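Local coordinates for protein GLB-12 (Caenorhabditis elegans, PDB 4BJA) that binds heme as a globin, with its iron held from both axial sides, and probably takes part in oxygen binding or redox signalling, at residues E42-R46 / N182-S186. The protein carries 1 engineered substitution. Residues are numbered along the deposited sequence; the frame is centred on the assembly and turned at random.
Sequences ETWQR and NYTTS
In this globin fold, helix 34-46, by chain order the counterpart of helix A, meets the residues leading into helix 185-214, the counterpart of helix H; this A-H contact lies at the protein surface, away from the heme. Residues 42-46 are helical (phi near -65°, psi -27 to -43°), with Arg46 N hydrogen-bonded to Glu42 O at 3.0 Å. Across from them, Asn182 is the first modelled residue after a gap, Tyr183 (phi/psi -66/133°) and Thr184 (-90/163°) are extended, and Thr184 is the N-cap of the C-terminal helix, its p rotamer (66°) placing OG1 on Gln187 N. The backbones stay apart: the nearest CA atoms, those of Thr43 and Tyr183, are 9.0 Å from each other, so side chains bridge the gap and bury 176 Å² in all.

Tyr183 provides the largest share. Its CA-CB bond points toward the helix, and chi1 -55° (m) with chi2 -47° carries the ring over to Thr43; the side chain also touches Leu39 and Ile188. Thr43 is p (55°), which brings CG2 to 4.1 Å from Tyr183 CD2 while OG1 is hydrogen-bonded to Leu39 O and Trp192 NE1. Arg46, extended as m, t, t with chi4 -11°, brings NH2 obliquely to the ring, 3.3 Å from Tyr183 CD2 and 3.3 Å from Asn182 ND2, the latter a donor-donor approach. Glu42, m then t, sends its carboxylate to the ring edge, where Tyr183 OH donates to Glu42 OE1 at 2.7 Å.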
loop_
_atom_site.group_PDB
_atom_site.type_symbol
_atom_site.label_atom_id
_atom_site.label_comp_id
_atom_site.label_asym_id
_atom_site.label_seq_id
_atom_site.Cartn_x
_atom_site.Cartn_y
_atom_site.Cartn_z
ATOM N N GLU A 42 -17.937 12.906 -4.271
ATOM C CA GLU A 42 -19.375 13.259 -4.403
ATOM C C GLU A 42 -20.166 12.757 -3.196
ATOM O O GLU A 42 -20.996 13.487 -2.674
ATOM C CB GLU A 42 -19.949 12.716 -5.691
ATOM C CG GLU A 42 -19.389 13.396 -6.939
ATOM C CD GLU A 42 -20.198 13.105 -8.203
ATOM O OE1 GLU A 42 -20.797 12.014 -8.304
ATOM O OE2 GLU A 42 -20.216 13.960 -9.123
ATOM N N THR A 43 -19.883 11.528 -2.751
ATOM C CA THR A 43 -20.567 11.014 -1.558
ATOM C C THR A 43 -20.238 11.816 -0.286
ATOM O O THR A 43 -21.123 12.054 0.530
ATOM C CB THR A 43 -20.371 9.520 -1.341
ATOM O OG1 THR A 43 -18.977 9.239 -1.320
ATOM C CG2 THR A 43 -21.043 8.727 -2.482
ATOM N N TRP A 44 -18.985 12.211 -0.087
ATOM C CA TRP A 44 -18.620 13.033 1.033
ATOM C C TRP A 44 -19.340 14.381 0.970
ATOM O O TRP A 44 -19.818 14.904 1.996
ATOM C CB TRP A 44 -17.114 13.225 1.049
ATOM C CG TRP A 44 -16.605 14.191 2.114
ATOM C CD1 TRP A 44 -16.260 15.507 1.933
ATOM C CD2 TRP A 44 -16.335 13.893 3.491
ATOM N NE1 TRP A 44 -15.824 16.047 3.114
ATOM C CE2 TRP A 44 -15.864 15.088 4.094
ATOM C CE3 TRP A 44 -16.474 12.731 4.285
ATOM C CZ2 TRP A 44 -15.471 15.155 5.451
ATOM C CZ3 TRP A 44 -16.114 12.809 5.625
ATOM C CH2 TRP A 44 -15.606 14.006 6.201
ATOM N N GLN A 45 -19.394 14.981 -0.230
ATOM C CA GLN A 45 -20.087 16.255 -0.389
ATOM C C GLN A 45 -21.606 16.230 -0.173
ATOM O O GLN A 45 -22.186 17.265 0.167
ATOM C CB GLN A 45 -19.788 16.810 -1.773
ATOM C CG GLN A 45 -18.384 17.331 -1.800
ATOM C CD GLN A 45 -18.175 18.158 -3.012
ATOM O OE1 GLN A 45 -18.299 17.653 -4.129
ATOM N NE2 GLN A 45 -17.868 19.437 -2.819
ATOM N N ARG A 46 -22.237 15.078 -0.401
ATOM C CA ARG A 46 -23.684 14.896 -0.212
ATOM C C ARG A 46 -24.034 15.052 1.266
ATOM O O ARG A 46 -25.165 15.439 1.614
ATOM C CB ARG A 46 -24.103 13.486 -0.591
ATOM C CG ARG A 46 -24.231 13.086 -2.029
ATOM C CD ARG A 46 -24.586 11.552 -2.005
ATOM N NE ARG A 46 -24.544 10.741 -3.238
ATOM C CZ ARG A 46 -24.422 11.189 -4.493
ATOM N NH1 ARG A 46 -24.302 12.483 -4.761
ATOM N NH2 ARG A 46 -24.427 10.320 -5.502
ATOM N N ASN A 182 -26.766 5.424 -11.187
ATOM C CA ASN A 182 -25.934 6.139 -10.242
ATOM C C ASN A 182 -25.409 5.181 -9.165
ATOM O O ASN A 182 -25.605 3.964 -9.272
ATOM C CB ASN A 182 -26.704 7.304 -9.624
ATOM C CG ASN A 182 -25.811 8.455 -9.287
ATOM O OD1 ASN A 182 -25.025 8.923 -10.125
ATOM N ND2 ASN A 182 -25.896 8.916 -8.062
ATOM N N TYR A 183 -24.742 5.710 -8.141
ATOM C CA TYR A 183 -23.971 4.851 -7.244
ATOM C C TYR A 183 -24.847 3.912 -6.433
ATOM O O TYR A 183 -25.855 4.332 -5.870
ATOM C CB TYR A 183 -23.157 5.679 -6.267
ATOM C CG TYR A 183 -22.237 6.691 -6.872
ATOM C CD1 TYR A 183 -21.392 6.365 -7.931
ATOM C CD2 TYR A 183 -22.209 7.977 -6.379
ATOM C CE1 TYR A 183 -20.540 7.326 -8.472
ATOM C CE2 TYR A 183 -21.365 8.936 -6.904
ATOM C CZ TYR A 183 -20.538 8.605 -7.949
ATOM O OH TYR A 183 -19.705 9.595 -8.443
ATOM N N THR A 184 -24.471 2.643 -6.375
ATOM C CA THR A 184 -25.212 1.710 -5.536
ATOM C C THR A 184 -24.602 1.687 -4.146
ATOM O O THR A 184 -23.454 2.107 -3.948
ATOM C CB THR A 184 -25.177 0.269 -6.045
ATOM O OG1 THR A 184 -23.837 -0.257 -5.974
ATOM C CG2 THR A 184 -25.736 0.184 -7.470
ATOM N N THR A 185 -25.373 1.172 -3.203
ATOM C CA THR A 185 -24.916 1.047 -1.823
ATOM C C THR A 185 -23.673 0.176 -1.729
ATOM O O THR A 185 -22.719 0.497 -0.994
ATOM C CB THR A 185 -26.061 0.488 -0.920
ATOM O OG1 THR A 185 -27.134 1.436 -0.881
ATOM C CG2 THR A 185 -25.565 0.268 0.496
ATOM N N SER A 186 -23.663 -0.917 -2.489
ATOM C CA SER A 186 -22.519 -1.796 -2.511
ATOM C C SER A 186 -21.277 -1.105 -3.064
ATOM O O SER A 186 -20.181 -1.256 -2.508
ATOM C CB SER A 186 -22.842 -3.074 -3.313
ATOM O OG SER A 186 -21.656 -3.815 -3.450
#